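Local coordinates for inactivation-no-after-potential D protein (Drosophila melanogaster, PDB 5F67), which is a PDZ scaffold protein of the fly eye whose third PDZ domain binds the tail of the TRP channel, at residues A[15-20]-A[101-106]; A[71-76]-A[91-96]. All coordinates share one frame; numbering follows the deposited sequence.

Contact 1: A[15-20]-A[101-106]; sequences KFIFDQ and TMILLT
Ile103 reaches out from strand 99-105 and meets two neighbours on the short helix 17-20, Ile17 and Phe18. The two isoleucines come tip to tip. Their end methyls, Ile17 CD1 and Ile103 CD1, are 4.0 Å apart. The branch methyls, Ile17 CG2 and Ile103 CG2, meet at the same distance. Phe18 and Ile103 come at each other from opposite directions, and the far end of the ring does the touching. Phe18 CZ lies 3.8 Å from Ile103 CD1 and 3.9 Å from Ile103 CG2. Ile103 CD1 meets the ring obliquely. In Ile103, CG1 is anti to the carbonyl carbon (chi1 -65°) and CG2 is anti to the backbone N. The two branches therefore spread, and each finds both helix residues.

Phe18 is set differently. Its bond to CB does not aim at the strand, but with CG anti to its carbonyl carbon (chi1 -62°) the ring swings in. Backbone bonds hold this turn: Phe18 N donates to Lys15 O at 3.1 Å. Phe16 O accepts from both Asp19 N and Gln20 N. Phe16 also lays one ring face against Ile17 CG1.

Further out, Ile17 packs on Leu74, Ala75 and Val80, and Phe18 packs on Thr26 and Ala24. The helix thus rides over the sheet, on strand 99-105 and its neighbours 25-30 and 72-76. It is an N-terminal element that packs on the PDZ core.

Between the two segments the contact is wholly apolar. Methyls and a ring end meet without directional bonds, so shape and burial of apolar surface are likely to matter most here.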
ATOM      1  N   LYS A  15      12.077   8.399  -8.302  1.00 14.89           N
ATOM      2  CA  LYS A  15      12.769   7.558  -9.283  1.00 15.95           C
ATOM      3  C   LYS A  15      13.956   6.793  -8.681  1.00 14.10           C
ATOM      4  O   LYS A  15      14.255   5.681  -9.112  1.00 16.59           O
ATOM      5  CB  LYS A  15      13.196   8.361 -10.528  1.00 17.90           C
ATOM      6  CG  LYS A  15      13.831   7.509 -11.655  1.00 21.19           C
ATOM      7  CD  LYS A  15      14.059   8.305 -12.934  1.00 29.62           C
ATOM      8  CE  LYS A  15      12.736   8.651 -13.630  1.00 36.07           C
ATOM      9  NZ  LYS A  15      11.987   7.441 -14.120  1.00 20.29           N
ATOM     10  N   PHE A  16      14.615   7.374  -7.680  1.00 15.48           N
ATOM     11  CA  PHE A  16      15.776   6.726  -7.079  1.00 15.53           C
ATOM     12  C   PHE A  16      15.420   5.371  -6.469  1.00 15.31           C
ATOM     13  O   PHE A  16      16.285   4.509  -6.319  1.00 15.74           O
ATOM     14  CB  PHE A  16      16.429   7.623  -6.010  1.00 18.00           C
ATOM     15  CG  PHE A  16      15.708   7.626  -4.695  1.00 21.75           C
ATOM     16  CD1 PHE A  16      16.098   6.766  -3.670  1.00 18.74           C
ATOM     17  CD2 PHE A  16      14.635   8.484  -4.476  1.00 24.17           C
ATOM     18  CE1 PHE A  16      15.424   6.757  -2.452  1.00 18.61           C
ATOM     19  CE2 PHE A  16      13.964   8.483  -3.256  1.00 19.10           C
ATOM     20  CZ  PHE A  16      14.360   7.619  -2.247  1.00 22.18           C
ATOM     21  N   ILE A  17      14.152   5.197  -6.099  1.00 14.31           N
ATOM     22  CA  ILE A  17      13.708   3.954  -5.485  1.00 14.91           C
ATOM     23  C   ILE A  17      14.004   2.740  -6.365  1.00 15.32           C
ATOM     24  O   ILE A  17      14.318   1.658  -5.854  1.00 16.08           O
ATOM     25  CB  ILE A  17      12.209   4.033  -5.124  1.00 15.82           C
ATOM     26  CG1 ILE A  17      12.002   5.093  -4.034  1.00 13.24           C
ATOM     27  CG2 ILE A  17      11.675   2.674  -4.677  1.00 14.49           C
ATOM     28  CD1 ILE A  17      10.537   5.456  -3.769  1.00 17.39           C
ATOM     29  N   PHE A  18      13.940   2.916  -7.683  1.00 15.19           N
ATOM     30  CA  PHE A  18      14.147   1.788  -8.591  1.00 11.60           C
ATOM     31  C   PHE A  18      15.617   1.435  -8.778  1.00 15.00           C
ATOM     32  O   PHE A  18      15.939   0.449  -9.446  1.00 18.12           O
ATOM     33  CB  PHE A  18      13.440   2.033  -9.935  1.00 11.36           C
ATOM     34  CG  PHE A  18      11.959   2.174  -9.789  1.00 14.01           C
ATOM     35  CD1 PHE A  18      11.164   1.048  -9.554  1.00 12.95           C
ATOM     36  CD2 PHE A  18      11.361   3.432  -9.808  1.00 11.15           C
ATOM     37  CE1 PHE A  18       9.777   1.180  -9.375  1.00 10.88           C
ATOM     38  CE2 PHE A  18       9.980   3.572  -9.622  1.00 12.27           C
ATOM     39  CZ  PHE A  18       9.187   2.441  -9.410  1.00 12.75           C
ATOM     40  N   ASP A  19      16.510   2.235  -8.202  1.00 13.48           N
ATOM     41  CA  ASP A  19      17.931   1.870  -8.196  1.00 13.43           C
ATOM     42  C   ASP A  19      18.257   1.176  -6.879  1.00 19.19           C
ATOM     43  O   ASP A  19      19.114   0.299  -6.822  1.00 19.09           O
ATOM     44  CB  ASP A  19      18.836   3.097  -8.384  1.00 14.93           C
ATOM     45  CG  ASP A  19      19.018   3.463  -9.840  1.00 19.32           C
ATOM     46  OD1 ASP A  19      18.240   2.947 -10.674  1.00 19.03           O
ATOM     47  OD2 ASP A  19      19.935   4.265 -10.160  1.00 19.92           O
ATOM     48  N   GLN A  20      17.570   1.578  -5.818  1.00 16.65           N
ATOM     49  CA  GLN A  20      17.749   0.934  -4.516  1.00 13.69           C
ATOM     50  C   GLN A  20      16.992  -0.394  -4.453  1.00 19.50           C
ATOM     51  O   GLN A  20      17.458  -1.361  -3.834  1.00 20.55           O
ATOM     52  CB  GLN A  20      17.263   1.862  -3.401  1.00 17.92           C
ATOM     53  CG  GLN A  20      17.618   1.356  -2.014  1.00 27.07           C
ATOM     54  CD  GLN A  20      17.485   2.423  -0.945  1.00 24.07           C
ATOM     55  OE1 GLN A  20      17.382   3.616  -1.244  1.00 30.00           O
ATOM     56  NE2 GLN A  20      17.503   1.998   0.313  1.00 29.40           N
ATOM     57  N   THR A 101      -0.933   6.584  -6.891  1.00 10.96           N
ATOM     58  CA  THR A 101       0.229   5.880  -7.400  1.00 10.21           C
ATOM     59  C   THR A 101       0.948   5.283  -6.200  1.00 19.14           C
ATOM     60  O   THR A 101       1.260   5.995  -5.240  1.00 19.82           O
ATOM     61  CB  THR A 101       1.197   6.850  -8.080  1.00 13.16           C
ATOM     62  OG1 THR A 101       0.521   7.552  -9.129  1.00 15.92           O
ATOM     63  CG2 THR A 101       2.407   6.094  -8.658  1.00 20.01           C
ATOM     64  N   MET A 102       1.202   3.982  -6.231  1.00 11.82           N
ATOM     65  CA  MET A 102       1.983   3.382  -5.162  1.00  8.93           C
ATOM     66  C   MET A 102       3.156   2.617  -5.756  1.00 11.31           C
ATOM     67  O   MET A 102       3.016   1.958  -6.785  1.00 13.52           O
ATOM     68  CB  MET A 102       1.114   2.438  -4.334  1.00 14.26           C
ATOM     69  CG  MET A 102       0.003   3.161  -3.569  1.00 17.78           C
ATOM     70  SD  MET A 102      -0.888   2.051  -2.464  1.00 24.52           S
ATOM     71  CE  MET A 102      -1.904   1.136  -3.624  1.00 23.26           C
ATOM     72  N   ILE A 103       4.312   2.715  -5.109  1.00  9.76           N
ATOM     73  CA  ILE A 103       5.444   1.906  -5.514  1.00  9.11           C
ATOM     74  C   ILE A 103       5.533   0.801  -4.492  1.00 13.97           C
ATOM     75  O   ILE A 103       5.606   1.058  -3.282  1.00 13.85           O
ATOM     76  CB  ILE A 103       6.759   2.699  -5.520  1.00  8.99           C
ATOM     77  CG1 ILE A 103       6.696   3.795  -6.593  1.00 12.36           C
ATOM     78  CG2 ILE A 103       7.924   1.770  -5.825  1.00 10.18           C
ATOM     79  CD1 ILE A 103       7.933   4.672  -6.645  1.00 15.17           C
ATOM     80  N   LEU A 104       5.509  -0.432  -4.982  1.00 11.67           N
ATOM     81  CA  LEU A 104       5.441  -1.603  -4.119  1.00 12.29           C
ATOM     82  C   LEU A 104       6.559  -2.574  -4.442  1.00 17.21           C
ATOM     83  O   LEU A 104       6.975  -2.688  -5.588  1.00 14.03           O
ATOM     84  CB  LEU A 104       4.103  -2.317  -4.326  1.00 10.82           C
ATOM     85  CG  LEU A 104       2.838  -1.574  -3.893  1.00 17.78           C
ATOM     86  CD1 LEU A 104       1.595  -2.279  -4.442  1.00 17.74           C
ATOM     87  CD2 LEU A 104       2.767  -1.448  -2.369  1.00 17.65           C
ATOM     88  N   LEU A 105       7.021  -3.304  -3.434  1.00 11.43           N
ATOM     89  CA  LEU A 105       8.046  -4.323  -3.648  1.00 15.79           C
ATOM     90  C   LEU A 105       7.561  -5.650  -3.081  1.00 19.22           C
ATOM     91  O   LEU A 105       7.311  -5.771  -1.873  1.00 16.35           O
ATOM     92  CB  LEU A 105       9.359  -3.920  -2.967  1.00 12.81           C
ATOM     93  CG  LEU A 105      10.483  -4.964  -3.015  1.00 12.87           C
ATOM     94  CD1 LEU A 105      10.995  -5.175  -4.442  1.00 15.04           C
ATOM     95  CD2 LEU A 105      11.622  -4.545  -2.112  1.00 15.69           C
ATOM     96  N   THR A 106       7.398  -6.643  -3.949  1.00 14.82           N
ATOM     97  CA  THR A 106       7.012  -7.975  -3.491  1.00 18.03           C
ATOM     98  C   THR A 106       8.288  -8.728  -3.176  1.00 18.79           C
ATOM     99  O   THR A 106       9.200  -8.788  -4.008  1.00 21.26           O
ATOM    100  CB  THR A 106       6.202  -8.742  -4.567  1.00 22.44           C
ATOM    101  OG1 THR A 106       4.966  -8.062  -4.808  1.00 17.72           O
ATOM    102  CG2 THR A 106       5.887 -10.157  -4.100  1.00 23.73           C
TER

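Contact 2: A[71-76]-A[91-96]; sequences DMLLAV and GLLKRA
Val76 has the most surface buried in this contact, and it faces two leucines of helix 86-95. Val76 CG2 lies 3.7 Å from Leu93 CD2, and the two side chains cross at about a right angle. The other methyl, Val76 CG1, is anti to the backbone N (chi1 177°), which carries it to the helix backbone, 4.2 Å from Leu92 O. Beside it, Val76 CB and Leu92 CB are 4.3 Å apart. With Val76 cut back to an alanine, Leu93 CD2 would probably lose its nearest neighbour on the strand, and a gap would open beside Leu92.

Leu93 is shared between two strand residues. Its bond to CB does not aim at the strand, but its branches reach it. With CG anti to the carbonyl carbon (chi1 -68°), Leu93 CD2 goes to Val76. Leu93 and Leu73 reach tip to tip, with Leu93 CD1 4.0 Å from Leu73 CD2. This is the PDZ arrangement of a long helix packed on the beta core. The axes of the segments 72-76 and 91-95 approach to 9.4 Å and differ by 44° in direction. Leu93 also packs on an apolar side chain of the bound peptide, as does Lys94, so this part of the helix borders the peptide site.

Leu73 and Val76 both face the helix although they are three residues apart. A classic beta bulge at Leu74 and Ala75, opposite Ile103, accounts for this. Leu92 also packs on Thr81, and Val76 packs on Val100 of strand 99-105.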
ATOM      1  N   ASP A  71       3.638  -6.947   0.628  1.00 15.23           N
ATOM      2  CA  ASP A  71       4.410  -6.024  -0.217  1.00 14.01           C
ATOM      3  C   ASP A  71       4.927  -4.861   0.619  1.00 12.58           C
ATOM      4  O   ASP A  71       4.214  -4.373   1.506  1.00 13.51           O
ATOM      5  CB  ASP A  71       3.543  -5.432  -1.327  1.00 16.35           C
ATOM      6  CG  ASP A  71       3.322  -6.382  -2.483  1.00 20.18           C
ATOM      7  OD1 ASP A  71       3.927  -7.480  -2.496  1.00 20.31           O
ATOM      8  OD2 ASP A  71       2.543  -6.010  -3.397  1.00 15.27           O
ATOM      9  N   MET A  72       6.146  -4.402   0.347  1.00 11.87           N
ATOM     10  CA  MET A  72       6.644  -3.204   1.033  1.00 10.03           C
ATOM     11  C   MET A  72       6.176  -1.976   0.267  1.00 16.04           C
ATOM     12  O   MET A  72       6.282  -1.933  -0.954  1.00 14.10           O
ATOM     13  CB  MET A  72       8.171  -3.217   1.099  1.00 11.26           C
ATOM     14  CG  MET A  72       8.786  -2.141   1.995  1.00 14.21           C
ATOM     15  SD  MET A  72      10.597  -2.217   1.911  1.00 23.09           S
ATOM     16  CE  MET A  72      11.007  -1.037   3.212  1.00 30.84           C
ATOM     17  N   LEU A  73       5.648  -0.989   0.984  1.00 10.77           N
ATOM     18  CA  LEU A  73       5.152   0.245   0.378  1.00  9.97           C
ATOM     19  C   LEU A  73       6.258   1.294   0.397  1.00 14.94           C
ATOM     20  O   LEU A  73       6.695   1.733   1.477  1.00 14.86           O
ATOM     21  CB  LEU A  73       3.923   0.751   1.154  1.00 10.86           C
ATOM     22  CG  LEU A  73       3.369   2.090   0.670  1.00 10.81           C
ATOM     23  CD1 LEU A  73       2.825   1.982  -0.750  1.00 14.64           C
ATOM     24  CD2 LEU A  73       2.284   2.592   1.627  1.00 12.35           C
ATOM     25  N   LEU A  74       6.721   1.680  -0.792  1.00 12.54           N
ATOM     26  CA  LEU A  74       7.907   2.526  -0.911  1.00 12.95           C
ATOM     27  C   LEU A  74       7.590   3.988  -1.251  1.00 11.12           C
ATOM     28  O   LEU A  74       8.371   4.883  -0.930  1.00 12.81           O
ATOM     29  CB  LEU A  74       8.865   1.933  -1.946  1.00 10.25           C
ATOM     30  CG  LEU A  74       9.290   0.495  -1.627  1.00 13.94           C
ATOM     31  CD1 LEU A  74      10.045  -0.117  -2.801  1.00 17.87           C
ATOM     32  CD2 LEU A  74      10.158   0.470  -0.393  1.00 21.08           C
ATOM     33  N   ALA A  75       6.454   4.232  -1.893  1.00 10.92           N
ATOM     34  CA  ALA A  75       6.000   5.606  -2.133  1.00 10.37           C
ATOM     35  C   ALA A  75       4.498   5.678  -2.333  1.00 12.31           C
ATOM     36  O   ALA A  75       3.880   4.718  -2.794  1.00 13.29           O
ATOM     37  CB  ALA A  75       6.710   6.200  -3.341  1.00 14.92           C
ATOM     38  N   VAL A  76       3.923   6.827  -1.987  1.00 11.99           N
ATOM     39  CA  VAL A  76       2.521   7.126  -2.275  1.00 13.65           C
ATOM     40  C   VAL A  76       2.522   8.417  -3.077  1.00 14.42           C
ATOM     41  O   VAL A  76       2.906   9.467  -2.549  1.00 12.45           O
ATOM     42  CB  VAL A  76       1.725   7.330  -0.986  1.00 10.87           C
ATOM     43  CG1 VAL A  76       0.265   7.710  -1.312  1.00 12.88           C
ATOM     44  CG2 VAL A  76       1.770   6.063  -0.143  1.00 14.73           C
ATOM     45  N   GLY A  91      -1.477   8.465   6.995  1.00 12.96           N
ATOM     46  CA  GLY A  91      -1.952   9.801   6.670  1.00 14.90           C
ATOM     47  C   GLY A  91      -1.892  10.073   5.174  1.00 15.04           C
ATOM     48  O   GLY A  91      -2.829  10.620   4.595  1.00 15.79           O
ATOM     49  N   LEU A  92      -0.789   9.683   4.537  1.00 14.14           N
ATOM     50  CA  LEU A  92      -0.647   9.877   3.099  1.00 11.82           C
ATOM     51  C   LEU A  92      -1.706   9.081   2.353  1.00 10.15           C
ATOM     52  O   LEU A  92      -2.316   9.578   1.409  1.00 13.47           O
ATOM     53  CB  LEU A  92       0.752   9.448   2.641  1.00 10.25           C
ATOM     54  CG  LEU A  92       1.918  10.337   3.096  1.00 15.75           C
ATOM     55  CD1 LEU A  92       3.253   9.625   2.871  1.00 18.65           C
ATOM     56  CD2 LEU A  92       1.906  11.662   2.350  1.00 19.95           C
ATOM     57  N   LEU A  93      -1.932   7.841   2.775  1.00 12.08           N
ATOM     58  CA  LEU A  93      -2.908   6.991   2.089  1.00 12.94           C
ATOM     59  C   LEU A  93      -4.326   7.521   2.255  1.00 17.23           C
ATOM     60  O   LEU A  93      -5.111   7.523   1.301  1.00 14.22           O
ATOM     61  CB  LEU A  93      -2.804   5.541   2.576  1.00 10.23           C
ATOM     62  CG  LEU A  93      -1.502   4.853   2.177  1.00 12.95           C
ATOM     63  CD1 LEU A  93      -1.300   3.618   3.040  1.00 12.94           C
ATOM     64  CD2 LEU A  93      -1.537   4.512   0.678  1.00 13.51           C
ATOM     65  N   LYS A  94      -4.649   8.004   3.453  1.00 10.23           N
ATOM     66  CA  LYS A  94      -5.984   8.536   3.712  1.00 10.41           C
ATOM     67  C   LYS A  94      -6.267   9.826   2.954  1.00 17.04           C
ATOM     68  O   LYS A  94      -7.376  10.022   2.468  1.00 17.82           O
ATOM     69  CB  LYS A  94      -6.186   8.757   5.211  1.00 15.00           C
ATOM     70  CG  LYS A  94      -6.186   7.470   6.006  1.00 23.76           C
ATOM     71  CD  LYS A  94      -6.084   7.752   7.502  1.00 38.06           C
ATOM     72  CE  LYS A  94      -7.433   8.110   8.099  1.00 55.21           C
ATOM     73  NZ  LYS A  94      -8.102   6.928   8.709  1.00 58.77           N
ATOM     74  N   ARG A  95      -5.264  10.693   2.833  1.00 12.66           N
ATOM     75  CA  ARG A  95      -5.471  11.997   2.189  1.00 15.42           C
ATOM     76  C   ARG A  95      -5.522  11.944   0.666  1.00 17.75           C
ATOM     77  O   ARG A  95      -6.132  12.807   0.036  1.00 18.16           O
ATOM     78  CB  ARG A  95      -4.396  12.996   2.617  1.00 27.11           C
ATOM     79  CG  ARG A  95      -4.498  13.384   4.084  1.00 37.28           C
ATOM     80  CD  ARG A  95      -3.657  14.611   4.399  1.00 32.91           C
ATOM     81  NE  ARG A  95      -2.245  14.372   4.129  1.00 26.80           N
ATOM     82  CZ  ARG A  95      -1.408  13.811   4.996  1.00 28.96           C
ATOM     83  NH1 ARG A  95      -1.845  13.433   6.195  1.00 24.90           N
ATOM     84  NH2 ARG A  95      -0.137  13.631   4.668  1.00 24.58           N
ATOM     85  N   ALA A  96      -4.872  10.945   0.080  1.00 15.82           N
ATOM     86  CA  ALA A  96      -4.794  10.829  -1.376  1.00 17.23           C
ATOM     87  C   ALA A  96      -6.172  10.602  -1.979  1.00 23.41           C
ATOM     88  O   ALA A  96      -6.975   9.843  -1.432  1.00 19.03           O
ATOM     89  CB  ALA A  96      -3.843   9.695  -1.763  1.00 19.49           C
TER

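Overall arrangement
Strand 72-76 lies beside strand 99-105, so both contacts build on one antiparallel sheet. Contact 1 covers it with helix 17-20, and contact 2 packs helix 86-95 against its other face. Their centres are about 12 Å apart. The contacts also touch directly: Leu74 N lies 2.8 Å from Ile103 O in a probable hydrogen bond, and Thr106 OG1 lies 2.6 Å from Asp71 OD1 in another. Leu104 CD2 packs on Leu73 CD1 at 3.8 Å. Along the chain, both segments of contact 2 lie wholly between those of contact 1. The bound peptide is reached from contact 2, through Leu93 and Lys94.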